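Local atomic coordinates of signal recognition particle 54 kDa protein (Aeropyrum pernix, PDB entry 7EPK), a protein that belongs to the SRP54 family, joining an N-terminal helical bundle, a P-loop nucleotide-binding domain and a helical signal peptide binding domain in one chain. Residues T325-Y330 / M380-L385; M70-Y75 / E301-L306; E33-D38 / K42-V47; K115-Y120 / A150-Y155. All coordinates share one frame; numbering follows the deposited sequence.

Contact 1. Residues T325-Y330 / M380-L385; sequences TMRTIY and MTYEEL
In the all-helical signal peptide binding domain, Met326 meets Met380 and Leu385 where the starts of two helices, one with the residues leading into it, face each other. The two methionine chains cross at about a right angle, their methyls touching at 3.6 Å (Met326 CE to Met380 CE). A bend at chi2 (-50°) turns the Met326 thioether that way, whereas Met380 runs out extended beyond CG. Nearer the backbone, Met326 CB lies 3.8 Å from Leu385 CD1. On the solvent-facing side, Arg327 NH1 comes within 4.1 Å of Tyr382 CD1, at the ring edge and near the ring plane; the guanidinium and ring planes are 78° apart. Each helix is capped by a threonine: Thr328 N donates to Thr325 OG1 and Glu384 N to Thr381 OG1, the latter bond almost straight at 177°. Helix 409-423 touches Met326 through Leu414, helix 393-402 packs on Met380 through Ile399, and helix 367-379 reaches Leu385 through Ile377.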
loop_
_atom_site.group_PDB
_atom_site.type_symbol
_atom_site.label_atom_id
_atom_site.label_comp_id
_atom_site.label_asym_id
_atom_site.label_seq_id
_atom_site.Cartn_x
_atom_site.Cartn_y
_atom_site.Cartn_z
ATOM N N THR A 325 23.537 6.775 -29.472
ATOM C CA THR A 325 23.756 5.303 -29.555
ATOM C C THR A 325 22.420 4.560 -29.440
ATOM O O THR A 325 21.383 5.226 -29.235
ATOM C CB THR A 325 24.640 4.758 -28.426
ATOM O OG1 THR A 325 23.876 4.915 -27.223
ATOM C CG2 THR A 325 26.011 5.410 -28.368
ATOM N N MET A 326 22.440 3.226 -29.565
ATOM C CA MET A 326 21.224 2.383 -29.417
ATOM C C MET A 326 20.711 2.477 -27.977
ATOM O O MET A 326 19.490 2.365 -27.783
ATOM C CB MET A 326 21.507 0.919 -29.764
ATOM C CG MET A 326 21.637 0.670 -31.270
ATOM S SD MET A 326 20.276 1.370 -32.276
ATOM C CE MET A 326 20.869 0.939 -33.908
ATOM N N ARG A 327 21.605 2.696 -27.004
ATOM C CA ARG A 327 21.250 2.780 -25.562
ATOM C C ARG A 327 20.615 4.141 -25.299
ATOM O O ARG A 327 19.652 4.186 -24.505
ATOM C CB ARG A 327 22.456 2.520 -24.663
ATOM C CG ARG A 327 22.768 1.038 -24.529
ATOM C CD ARG A 327 24.124 0.705 -23.930
ATOM N NE ARG A 327 24.240 -0.733 -23.772
ATOM C CZ ARG A 327 25.195 -1.329 -23.088
ATOM N NH1 ARG A 327 25.195 -2.643 -22.969
ATOM N NH2 ARG A 327 26.159 -0.614 -22.531
ATOM N N THR A 328 21.106 5.186 -25.971
ATOM C CA THR A 328 20.545 6.561 -25.898
ATOM C C THR A 328 19.120 6.518 -26.426
ATOM O O THR A 328 18.215 6.934 -25.701
ATOM C CB THR A 328 21.385 7.550 -26.705
ATOM O OG1 THR A 328 22.664 7.637 -26.078
ATOM C CG2 THR A 328 20.749 8.917 -26.808
ATOM N N ILE A 329 18.958 5.998 -27.644
ATOM C CA ILE A 329 17.643 5.874 -28.350
ATOM C C ILE A 329 16.695 5.000 -27.514
ATOM O O ILE A 329 15.511 5.362 -27.352
ATOM C CB ILE A 329 17.819 5.319 -29.780
ATOM C CG1 ILE A 329 18.727 6.218 -30.619
ATOM C CG2 ILE A 329 16.464 5.097 -30.435
ATOM C CD1 ILE A 329 18.856 5.778 -32.056
ATOM N N TYR A 330 17.185 3.882 -26.994
ATOM C CA TYR A 330 16.361 2.989 -26.153
ATOM C C TYR A 330 15.825 3.749 -24.934
ATOM O O TYR A 330 14.649 3.561 -24.609
ATOM C CB TYR A 330 17.160 1.777 -25.696
ATOM C CG TYR A 330 16.310 0.789 -24.953
ATOM C CD1 TYR A 330 15.601 -0.179 -25.634
ATOM C CD2 TYR A 330 16.175 0.845 -23.583
ATOM C CE1 TYR A 330 14.823 -1.109 -24.967
ATOM C CE2 TYR A 330 15.394 -0.070 -22.901
ATOM C CZ TYR A 330 14.715 -1.057 -23.593
ATOM O OH TYR A 330 13.952 -1.980 -22.934
ATOM N N MET A 380 18.931 -7.027 -30.675
ATOM C CA MET A 380 20.335 -6.794 -31.098
ATOM C C MET A 380 21.296 -7.393 -30.059
ATOM O O MET A 380 21.022 -7.239 -28.876
ATOM C CB MET A 380 20.609 -5.295 -31.189
ATOM C CG MET A 380 19.701 -4.558 -32.130
ATOM S SD MET A 380 20.321 -2.890 -32.346
ATOM C CE MET A 380 19.343 -2.280 -33.714
ATOM N N THR A 381 22.415 -7.990 -30.488
ATOM C CA THR A 381 23.508 -8.477 -29.594
ATOM C C THR A 381 24.136 -7.281 -28.872
ATOM O O THR A 381 24.008 -6.131 -29.337
ATOM C CB THR A 381 24.615 -9.259 -30.330
ATOM O OG1 THR A 381 25.517 -8.381 -30.996
ATOM C CG2 THR A 381 24.111 -10.215 -31.385
ATOM N N TYR A 382 24.848 -7.540 -27.787
ATOM C CA TYR A 382 25.597 -6.489 -27.054
ATOM C C TYR A 382 26.610 -5.833 -27.996
ATOM O O TYR A 382 26.850 -4.633 -27.842
ATOM C CB TYR A 382 26.255 -7.072 -25.803
ATOM C CG TYR A 382 25.257 -7.499 -24.762
ATOM C CD1 TYR A 382 24.509 -6.563 -24.066
ATOM C CD2 TYR A 382 25.008 -8.835 -24.527
ATOM C CE1 TYR A 382 23.573 -6.953 -23.118
ATOM C CE2 TYR A 382 24.072 -9.239 -23.595
ATOM C CZ TYR A 382 23.356 -8.300 -22.875
ATOM O OH TYR A 382 22.435 -8.716 -21.952
ATOM N N GLU A 383 27.200 -6.611 -28.900
ATOM C CA GLU A 383 28.175 -6.123 -29.909
ATOM C C GLU A 383 27.447 -5.221 -30.905
ATOM O O GLU A 383 27.915 -4.104 -31.171
ATOM C CB GLU A 383 28.821 -7.290 -30.648
ATOM C CG GLU A 383 29.868 -6.869 -31.658
ATOM C CD GLU A 383 30.375 -8.034 -32.484
ATOM O OE1 GLU A 383 29.628 -8.425 -33.380
ATOM O OE2 GLU A 383 31.492 -8.570 -32.215
ATOM N N GLU A 384 26.306 -5.672 -31.408
ATOM C CA GLU A 384 25.400 -4.827 -32.226
ATOM C C GLU A 384 25.020 -3.557 -31.465
ATOM O O GLU A 384 25.164 -2.502 -32.054
ATOM C CB GLU A 384 24.171 -5.617 -32.644
ATOM C CG GLU A 384 24.550 -6.766 -33.544
ATOM C CD GLU A 384 23.365 -7.435 -34.169
ATOM O OE1 GLU A 384 23.603 -8.386 -34.916
ATOM O OE2 GLU A 384 22.222 -7.001 -33.883
ATOM N N LEU A 385 24.608 -3.641 -30.197
ATOM C CA LEU A 385 24.213 -2.424 -29.425
ATOM C C LEU A 385 25.344 -1.397 -29.533
ATOM O O LEU A 385 25.066 -0.212 -29.677
ATOM C CB LEU A 385 23.931 -2.774 -27.956
ATOM C CG LEU A 385 22.476 -3.048 -27.527
ATOM C CD1 LEU A 385 21.427 -2.649 -28.562
ATOM C CD2 LEU A 385 22.296 -4.505 -27.129
#

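Contact 2. Residues M70-Y75 / E301-L306; sequences MIKIVY and ERIKSL
Lys72 carries the contact on the side of helix 66-81, meeting Ile303 with its base and Lys304 with its far end. The apolar part is small. Ile303 CD1, the end of an extended branch (chi2 176°), lies 3.9 Å from Lys72 CB and 4.2 Å from Lys72 CG, so the lysine serves here as a hydrocarbon surface. The backbones remain well apart, with 9.0 Å between Lys72 CA and Ile303 CA, and the side chains bridge that gap.

The charged part is a meeting of two lysines whose chains cross at about a right angle. Lys304 NZ approaches Lys72 CE at 3.8 Å, while the ammonium nitrogens Lys72 NZ and Lys304 NZ stay 5.0 Å apart. Each has a partner within its own helix: Lys72 NZ forms a salt bridge with Glu76, and Lys304 NZ donates to the backbone oxygen of Leu300. The acidic partner of Lys72 would be expected to temper the like charges. Between the two helices, Arg302 NE forms a salt bridge with Asp68.

Alongside, the buried Ile71 packs on Leu296 and Leu299 of helix 293-320. The arrangement is consistent with the SRP54 architecture, in which the helix after the nucleotide-binding domain packs on the N-terminal helical bundle; here helix 293-320 continues toward the signal peptide binding domain.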
loop_
_atom_site.group_PDB
_atom_site.type_symbol
_atom_site.label_atom_id
_atom_site.label_comp_id
_atom_site.label_asym_id
_atom_site.label_seq_id
_atom_site.Cartn_x
_atom_site.Cartn_y
_atom_site.Cartn_z
ATOM N N MET A 70 9.809 16.930 0.198
ATOM C CA MET A 70 9.815 16.757 1.667
ATOM C C MET A 70 8.529 16.022 2.038
ATOM O O MET A 70 8.615 15.131 2.882
ATOM C CB MET A 70 9.902 18.092 2.421
ATOM C CG MET A 70 10.020 17.914 3.919
ATOM S SD MET A 70 11.482 16.979 4.388
ATOM C CE MET A 70 11.402 17.230 6.161
ATOM N N ILE A 71 7.400 16.378 1.426
ATOM C CA ILE A 71 6.109 15.688 1.677
ATOM C C ILE A 71 6.229 14.236 1.192
ATOM O O ILE A 71 5.732 13.341 1.889
ATOM C CB ILE A 71 4.947 16.443 1.025
ATOM C CG1 ILE A 71 4.756 17.806 1.679
ATOM C CG2 ILE A 71 3.670 15.613 1.086
ATOM C CD1 ILE A 71 4.523 17.714 3.171
ATOM N N LYS A 72 6.902 14.013 0.066
ATOM C CA LYS A 72 7.145 12.661 -0.495
ATOM C C LYS A 72 7.929 11.834 0.529
ATOM O O LYS A 72 7.760 10.606 0.542
ATOM C CB LYS A 72 7.879 12.798 -1.831
ATOM C CG LYS A 72 8.545 11.544 -2.382
ATOM C CD LYS A 72 7.621 10.637 -3.141
ATOM C CE LYS A 72 8.363 9.883 -4.214
ATOM N NZ LYS A 72 9.704 9.469 -3.732
ATOM N N ILE A 73 8.766 12.476 1.336
ATOM C CA ILE A 73 9.567 11.813 2.402
ATOM C C ILE A 73 8.695 11.625 3.650
ATOM O O ILE A 73 8.858 10.591 4.331
ATOM C CB ILE A 73 10.840 12.614 2.724
ATOM C CG1 ILE A 73 11.913 12.415 1.646
ATOM C CG2 ILE A 73 11.351 12.245 4.107
ATOM C CD1 ILE A 73 13.226 13.148 1.918
ATOM N N VAL A 74 7.815 12.581 3.958
ATOM C CA VAL A 74 6.953 12.513 5.177
ATOM C C VAL A 74 5.969 11.347 4.980
ATOM O O VAL A 74 5.996 10.407 5.787
ATOM C CB VAL A 74 6.289 13.876 5.465
ATOM C CG1 VAL A 74 5.134 13.797 6.447
ATOM C CG2 VAL A 74 7.326 14.872 5.973
ATOM N N TYR A 75 5.205 11.372 3.887
ATOM C CA TYR A 75 4.346 10.261 3.410
ATOM C C TYR A 75 5.119 8.942 3.563
ATOM O O TYR A 75 4.756 8.112 4.406
ATOM C CB TYR A 75 3.881 10.530 1.973
ATOM C CG TYR A 75 3.270 9.348 1.256
ATOM C CD1 TYR A 75 2.015 8.865 1.592
ATOM C CD2 TYR A 75 3.943 8.709 0.226
ATOM C CE1 TYR A 75 1.450 7.778 0.933
ATOM C CE2 TYR A 75 3.392 7.627 -0.444
ATOM C CZ TYR A 75 2.140 7.151 -0.090
ATOM O OH TYR A 75 1.606 6.081 -0.755
ATOM N N GLU A 301 2.573 12.523 -8.850
ATOM C CA GLU A 301 2.603 12.613 -10.340
ATOM C C GLU A 301 3.458 13.824 -10.743
ATOM O O GLU A 301 4.424 13.621 -11.500
ATOM C CB GLU A 301 1.196 12.633 -10.951
ATOM C CG GLU A 301 0.726 11.261 -11.438
ATOM C CD GLU A 301 1.503 10.673 -12.612
ATOM O OE1 GLU A 301 1.899 9.485 -12.532
ATOM O OE2 GLU A 301 1.714 11.401 -13.611
ATOM N N ARG A 302 3.154 15.014 -10.218
ATOM C CA ARG A 302 3.969 16.254 -10.374
ATOM C C ARG A 302 5.472 15.918 -10.292
ATOM O O ARG A 302 6.233 16.534 -11.051
ATOM C CB ARG A 302 3.544 17.277 -9.316
ATOM C CG ARG A 302 4.230 18.634 -9.400
ATOM C CD ARG A 302 3.421 19.734 -8.724
ATOM N NE ARG A 302 3.154 19.433 -7.319
ATOM C CZ ARG A 302 2.023 19.702 -6.653
ATOM N NH1 ARG A 302 1.911 19.368 -5.375
ATOM N NH2 ARG A 302 1.002 20.293 -7.248
ATOM N N ILE A 303 5.882 14.964 -9.443
ATOM C CA ILE A 303 7.297 14.496 -9.300
ATOM C C ILE A 303 7.638 13.510 -10.426
ATOM O O ILE A 303 8.692 13.695 -11.046
ATOM C CB ILE A 303 7.565 13.876 -7.908
ATOM C CG1 ILE A 303 7.592 14.932 -6.793
ATOM C CG2 ILE A 303 8.846 13.052 -7.914
ATOM C CD1 ILE A 303 7.763 14.358 -5.394
ATOM N N LYS A 304 6.812 12.486 -10.671
ATOM C CA LYS A 304 7.108 11.398 -11.661
ATOM C C LYS A 304 7.168 11.968 -13.096
ATOM O O LYS A 304 8.058 11.548 -13.854
ATOM C CB LYS A 304 6.129 10.220 -11.518
ATOM C CG LYS A 304 6.698 8.926 -10.928
ATOM C CD LYS A 304 7.599 9.090 -9.683
ATOM C CE LYS A 304 6.994 8.639 -8.362
ATOM N NZ LYS A 304 6.497 9.761 -7.524
ATOM N N SER A 305 6.303 12.913 -13.472
ATOM C CA SER A 305 6.437 13.676 -14.744
ATOM C C SER A 305 7.883 14.144 -14.877
ATOM O O SER A 305 8.553 13.699 -15.819
ATOM C CB SER A 305 5.508 14.841 -14.803
ATOM O OG SER A 305 4.190 14.435 -14.480
ATOM N N LEU A 306 8.342 14.944 -13.906
ATOM C CA LEU A 306 9.680 15.601 -13.876
ATOM C C LEU A 306 10.809 14.569 -13.989
ATOM O O LEU A 306 11.780 14.854 -14.700
ATOM C CB LEU A 306 9.815 16.433 -12.597
ATOM C CG LEU A 306 9.435 17.909 -12.722
ATOM C CD1 LEU A 306 8.155 18.110 -13.531
ATOM C CD2 LEU A 306 9.292 18.540 -11.346
#

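Contact 3. Residues E33-D38 / K42-V47; sequences ELIKAD and KLVLNV
Leu34 packs against Val44 and Val47 just beside the turn that reverses the chain between helices 19-36 and 41-57. Its CB is the first atom to touch, 3.5 Å from Val44 CG2. With CG anti to the carbonyl carbon (chi1 -67°), the branch then carries CD1 along the facing helix. There CD1 lies 4.0 Å from the same Val44 CG2 and meets Val47 CG1 tip to tip at 4.1 Å. One methyl of Val44 is therefore met by both the base and the end of the leucine. Ile35, on the exposed side, adds its end to this group: its chain crosses that of Val44 at about a right angle and sets Ile35 CD1 3.8 Å from Val44 CG2.

Met2 packs on Leu34 from the N-terminal end of the chain, and Leu78 and Leu81 of helix 66-81 close on Val47, extending the apolar cluster into the helical bundle. At the turn itself Ala37 O accepts a hydrogen bond from Arg251, a tie to the nucleotide-binding domain. Since the side chains that meet across the hairpin are aliphatic, the antiparallel pairing of these helices rests here on the fit of branched hydrocarbon surfaces and on the burial of Leu34, Val44 and Val47.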
loop_
_atom_site.group_PDB
_atom_site.type_symbol
_atom_site.label_atom_id
_atom_site.label_comp_id
_atom_site.label_asym_id
_atom_site.label_seq_id
_atom_site.Cartn_x
_atom_site.Cartn_y
_atom_site.Cartn_z
ATOM N N GLU A 33 0.228 16.627 16.105
ATOM C CA GLU A 33 -0.973 15.979 15.529
ATOM C C GLU A 33 -0.924 14.487 15.866
ATOM O O GLU A 33 -1.991 13.941 16.202
ATOM C CB GLU A 33 -1.081 16.215 14.021
ATOM C CG GLU A 33 -2.440 16.728 13.587
ATOM C CD GLU A 33 -2.832 17.991 14.314
ATOM O OE1 GLU A 33 -4.013 18.168 14.629
ATOM O OE2 GLU A 33 -1.930 18.769 14.610
ATOM N N LEU A 34 0.254 13.859 15.790
ATOM C CA LEU A 34 0.392 12.407 16.074
ATOM C C LEU A 34 0.101 12.202 17.563
ATOM O O LEU A 34 -0.833 11.441 17.877
ATOM C CB LEU A 34 1.772 11.898 15.639
ATOM C CG LEU A 34 2.009 11.905 14.121
ATOM C CD1 LEU A 34 3.368 11.328 13.753
ATOM C CD2 LEU A 34 0.914 11.162 13.367
ATOM N N ILE A 35 0.765 12.950 18.441
ATOM C CA ILE A 35 0.543 12.873 19.917
ATOM C C ILE A 35 -0.955 12.993 20.237
ATOM O O ILE A 35 -1.439 12.133 20.980
ATOM C CB ILE A 35 1.366 13.934 20.651
ATOM C CG1 ILE A 35 2.874 13.700 20.488
ATOM C CG2 ILE A 35 0.953 14.004 22.109
ATOM C CD1 ILE A 35 3.363 12.309 20.840
ATOM N N LYS A 36 -1.663 13.997 19.708
ATOM C CA LYS A 36 -3.130 14.181 19.909
ATOM C C LYS A 36 -3.882 12.889 19.563
ATOM O O LYS A 36 -4.949 12.668 20.151
ATOM C CB LYS A 36 -3.697 15.298 19.028
ATOM C CG LYS A 36 -3.480 16.716 19.524
ATOM C CD LYS A 36 -4.220 17.737 18.689
ATOM C CE LYS A 36 -3.899 19.157 19.104
ATOM N NZ LYS A 36 -4.571 20.145 18.229
ATOM N N ALA A 37 -3.375 12.103 18.606
ATOM C CA ALA A 37 -3.885 10.758 18.233
ATOM C C ALA A 37 -3.129 9.660 19.018
ATOM O O ALA A 37 -3.261 8.466 18.673
ATOM C CB ALA A 37 -3.777 10.573 16.737
ATOM N N ASP A 38 -2.379 10.062 20.057
ATOM C CA ASP A 38 -1.712 9.210 21.085
ATOM C C ASP A 38 -0.438 8.617 20.478
ATOM O O ASP A 38 0.680 9.057 20.837
ATOM C CB ASP A 38 -2.671 8.158 21.666
ATOM C CG ASP A 38 -2.843 8.277 23.175
ATOM O OD1 ASP A 38 -3.869 8.868 23.609
ATOM O OD2 ASP A 38 -1.945 7.797 23.904
ATOM N N LYS A 42 7.708 7.714 21.658
ATOM C CA LYS A 42 8.890 6.987 21.103
ATOM C C LYS A 42 8.669 6.721 19.604
ATOM O O LYS A 42 9.640 6.838 18.814
ATOM C CB LYS A 42 9.195 5.685 21.865
ATOM C CG LYS A 42 8.152 4.569 21.780
ATOM C CD LYS A 42 8.488 3.327 22.612
ATOM C CE LYS A 42 8.734 2.075 21.794
ATOM N NZ LYS A 42 9.940 2.203 20.945
ATOM N N LEU A 43 7.444 6.367 19.216
ATOM C CA LEU A 43 7.109 6.064 17.799
ATOM C C LEU A 43 7.087 7.378 17.005
ATOM O O LEU A 43 7.423 7.344 15.811
ATOM C CB LEU A 43 5.791 5.278 17.720
ATOM C CG LEU A 43 5.938 3.771 17.459
ATOM C CD1 LEU A 43 6.594 3.031 18.620
ATOM C CD2 LEU A 43 4.595 3.145 17.165
ATOM N N VAL A 44 6.784 8.500 17.662
ATOM C CA VAL A 44 6.746 9.861 17.048
ATOM C C VAL A 44 8.169 10.422 16.909
ATOM O O VAL A 44 8.406 11.150 15.958
ATOM C CB VAL A 44 5.837 10.812 17.847
ATOM C CG1 VAL A 44 6.162 12.269 17.558
ATOM C CG2 VAL A 44 4.369 10.533 17.577
ATOM N N LEU A 45 9.080 10.147 17.836
ATOM C CA LEU A 45 10.467 10.685 17.763
ATOM C C LEU A 45 11.262 9.833 16.763
ATOM O O LEU A 45 12.252 10.320 16.208
ATOM C CB LEU A 45 11.105 10.730 19.163
ATOM C CG LEU A 45 11.063 12.081 19.910
ATOM C CD1 LEU A 45 9.752 12.859 19.733
ATOM C CD2 LEU A 45 11.329 11.883 21.404
ATOM N N ASN A 46 10.801 8.620 16.493
ATOM C CA ASN A 46 11.399 7.701 15.490
ATOM C C ASN A 46 11.038 8.175 14.074
ATOM O O ASN A 46 11.890 8.111 13.180
ATOM C CB ASN A 46 10.923 6.257 15.711
ATOM C CG ASN A 46 11.457 5.286 14.673
ATOM O OD1 ASN A 46 12.589 4.816 14.792
ATOM N ND2 ASN A 46 10.663 4.983 13.651
ATOM N N VAL A 47 9.789 8.573 13.838
ATOM C CA VAL A 47 9.339 8.872 12.451
ATOM C C VAL A 47 10.050 10.148 12.006
ATOM O O VAL A 47 10.504 10.175 10.838
ATOM C CB VAL A 47 7.809 8.964 12.304
ATOM C CG1 VAL A 47 7.191 10.160 12.996
ATOM C CG2 VAL A 47 7.405 8.955 10.840
#

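Contact 4. Residues K115-Y120 / A150-Y155; sequences KLAYYY and AGAMFY
Ala117 and Tyr118 of helix 109-122 receive Ala150 and Ala152, which lie on the two sides of the glycine just after helix 139-150. Ala150 CB sits closest to the helix backbone, 3.8 Å from Tyr118 N, and is 4.1 Å from Tyr118 CB. Ala117 CB touches both alanines, with Ala150 CB at 4.3 Å and Ala152 CB at 4.2 Å. The Tyr118 ring, swung out with CG anti to the backbone N (chi1 173°), presents its edge to the end of helix 139-150, leaving CD1 4.0 Å from Ala150 O.

The Schellman motif at Gly151, with its positive phi (72°), redirects the chain between the two alanines and toward strand 153-156. Backbone hydrogen bonds of Met153 to Val127 and Leu129 then join this weakly bonded outermost strand in parallel to strand 127-131 of the mixed sheet. Val127 also packs against Ala117 and Ala152, while Leu275 covers Tyr118 and Ala150. Lys115, on the same helix, touches GDP, although the Ala117 side chain is about 13 Å from the nucleotide.

The small alanine side chains are consistent with a close approach of the backbones, 4.5 Å between Tyr118 CA and Ala150 CA. The contact is mainly apolar and close to the backbone, seating the end of helix 139-150 directly on the helix that follows the probable P-loop.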
loop_
_atom_site.group_PDB
_atom_site.type_symbol
_atom_site.label_atom_id
_atom_site.label_comp_id
_atom_site.label_asym_id
_atom_site.label_seq_id
_atom_site.Cartn_x
_atom_site.Cartn_y
_atom_site.Cartn_z
ATOM N N LYS A 115 -19.150 -8.171 10.554
ATOM C CA LYS A 115 -18.594 -7.250 9.527
ATOM C C LYS A 115 -17.598 -8.037 8.682
ATOM O O LYS A 115 -17.575 -7.873 7.430
ATOM C CB LYS A 115 -17.941 -6.034 10.194
ATOM C CG LYS A 115 -18.894 -4.897 10.560
ATOM C CD LYS A 115 -18.711 -4.327 11.968
ATOM C CE LYS A 115 -17.496 -3.438 12.137
ATOM N NZ LYS A 115 -17.780 -2.042 11.733
ATOM N N LEU A 116 -16.826 -8.887 9.358
ATOM C CA LEU A 116 -15.754 -9.709 8.745
ATOM C C LEU A 116 -16.371 -10.823 7.901
ATOM O O LEU A 116 -15.840 -11.075 6.824
ATOM C CB LEU A 116 -14.848 -10.276 9.841
ATOM C CG LEU A 116 -13.537 -10.880 9.350
ATOM C CD1 LEU A 116 -12.663 -9.828 8.685
ATOM C CD2 LEU A 116 -12.789 -11.523 10.502
ATOM N N ALA A 117 -17.457 -11.450 8.371
ATOM C CA ALA A 117 -18.198 -12.512 7.643
ATOM C C ALA A 117 -18.729 -11.953 6.315
ATOM O O ALA A 117 -18.398 -12.513 5.233
ATOM C CB ALA A 117 -19.307 -13.056 8.497
ATOM N N TYR A 118 -19.505 -10.867 6.381
ATOM C CA TYR A 118 -20.032 -10.180 5.176
ATOM C C TYR A 118 -18.907 -10.011 4.161
ATOM O O TYR A 118 -19.025 -10.479 3.017
ATOM C CB TYR A 118 -20.572 -8.783 5.479
ATOM C CG TYR A 118 -20.947 -8.011 4.237
ATOM C CD1 TYR A 118 -21.799 -8.565 3.292
ATOM C CD2 TYR A 118 -20.465 -6.732 4.003
ATOM C CE1 TYR A 118 -22.152 -7.879 2.144
ATOM C CE2 TYR A 118 -20.818 -6.028 2.862
ATOM C CZ TYR A 118 -21.658 -6.606 1.925
ATOM O OH TYR A 118 -22.018 -5.952 0.784
ATOM N N TYR A 119 -17.847 -9.342 4.607
ATOM C CA TYR A 119 -16.719 -8.897 3.763
ATOM C C TYR A 119 -16.251 -10.067 2.901
ATOM O O TYR A 119 -16.030 -9.892 1.679
ATOM C CB TYR A 119 -15.596 -8.333 4.634
ATOM C CG TYR A 119 -14.373 -7.972 3.842
ATOM C CD1 TYR A 119 -14.328 -6.803 3.107
ATOM C CD2 TYR A 119 -13.306 -8.836 3.769
ATOM C CE1 TYR A 119 -13.224 -6.480 2.337
ATOM C CE2 TYR A 119 -12.195 -8.533 3.000
ATOM C CZ TYR A 119 -12.153 -7.353 2.282
ATOM O OH TYR A 119 -11.052 -7.057 1.542
ATOM N N TYR A 120 -16.097 -11.236 3.510
ATOM C CA TYR A 120 -15.547 -12.424 2.808
ATOM C C TYR A 120 -16.640 -13.080 1.957
ATOM O O TYR A 120 -16.289 -13.680 0.900
ATOM C CB TYR A 120 -14.913 -13.398 3.799
ATOM C CG TYR A 120 -13.532 -12.998 4.250
ATOM C CD1 TYR A 120 -12.445 -13.072 3.392
ATOM C CD2 TYR A 120 -13.313 -12.552 5.540
ATOM C CE1 TYR A 120 -11.177 -12.717 3.812
ATOM C CE2 TYR A 120 -12.050 -12.199 5.976
ATOM C CZ TYR A 120 -10.978 -12.277 5.109
ATOM O OH TYR A 120 -9.737 -11.932 5.555
ATOM N N ALA A 150 -25.540 -11.127 7.137
ATOM C CA ALA A 150 -24.266 -11.105 6.378
ATOM C C ALA A 150 -24.325 -12.132 5.250
ATOM O O ALA A 150 -23.466 -12.097 4.329
ATOM C CB ALA A 150 -23.112 -11.401 7.304
ATOM N N GLY A 151 -25.287 -13.039 5.329
ATOM C CA GLY A 151 -25.398 -14.138 4.355
ATOM C C GLY A 151 -24.301 -15.161 4.567
ATOM O O GLY A 151 -23.685 -15.575 3.582
ATOM N N ALA A 152 -24.092 -15.562 5.821
ATOM C CA ALA A 152 -23.095 -16.572 6.249
ATOM C C ALA A 152 -23.790 -17.602 7.138
ATOM O O ALA A 152 -24.664 -17.186 7.933
ATOM C CB ALA A 152 -21.954 -15.907 6.992
ATOM N N MET A 153 -23.376 -18.870 7.035
ATOM C CA MET A 153 -23.877 -19.972 7.894
ATOM C C MET A 153 -23.552 -19.655 9.358
ATOM O O MET A 153 -22.771 -18.729 9.618
ATOM C CB MET A 153 -23.264 -21.316 7.506
ATOM C CG MET A 153 -23.552 -21.724 6.072
ATOM S SD MET A 153 -22.641 -23.217 5.567
ATOM C CE MET A 153 -22.799 -23.062 3.787
ATOM N N PHE A 154 -24.173 -20.371 10.288
ATOM C CA PHE A 154 -24.042 -20.122 11.744
ATOM C C PHE A 154 -24.027 -21.450 12.492
ATOM O O PHE A 154 -24.551 -22.463 12.001
ATOM C CB PHE A 154 -25.171 -19.231 12.259
ATOM C CG PHE A 154 -25.215 -19.054 13.758
ATOM C CD1 PHE A 154 -24.511 -18.035 14.380
ATOM C CD2 PHE A 154 -25.990 -19.888 14.552
ATOM C CE1 PHE A 154 -24.565 -17.877 15.757
ATOM C CE2 PHE A 154 -26.041 -19.728 15.929
ATOM C CZ PHE A 154 -25.324 -18.725 16.532
ATOM N N TYR A 155 -23.396 -21.428 13.659
ATOM C CA TYR A 155 -23.473 -22.495 14.669
ATOM C C TYR A 155 -23.039 -21.913 16.007
ATOM O O TYR A 155 -22.021 -21.219 16.042
ATOM C CB TYR A 155 -22.602 -23.683 14.290
ATOM C CG TYR A 155 -22.639 -24.763 15.333
ATOM C CD1 TYR A 155 -22.018 -24.585 16.556
ATOM C CD2 TYR A 155 -23.341 -25.940 15.124
ATOM C CE1 TYR A 155 -22.046 -25.573 17.522
ATOM C CE2 TYR A 155 -23.383 -26.935 16.088
ATOM C CZ TYR A 155 -22.728 -26.748 17.288
ATOM O OH TYR A 155 -22.730 -27.698 18.254
#

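Along the chain the order is contact 3, the first half of contact 2, contact 4, the second half of contact 2, and contact 1, so contact 4 is nested in the loop that contact 2 closes. Contacts 2 and 3 are near neighbours, their centres about 23 Å apart, and helices 41-57 and 66-81 follow each other in the helical bundle. Contact 4 belongs to the nucleotide-binding domain, about 58 Å between centres from contact 1 and on the opposite side of the chain's centre. Helix 293-320 of contact 2 leads into helix 326-337 of contact 1, linking the bundle to the signal peptide binding domain in an elongated molecule.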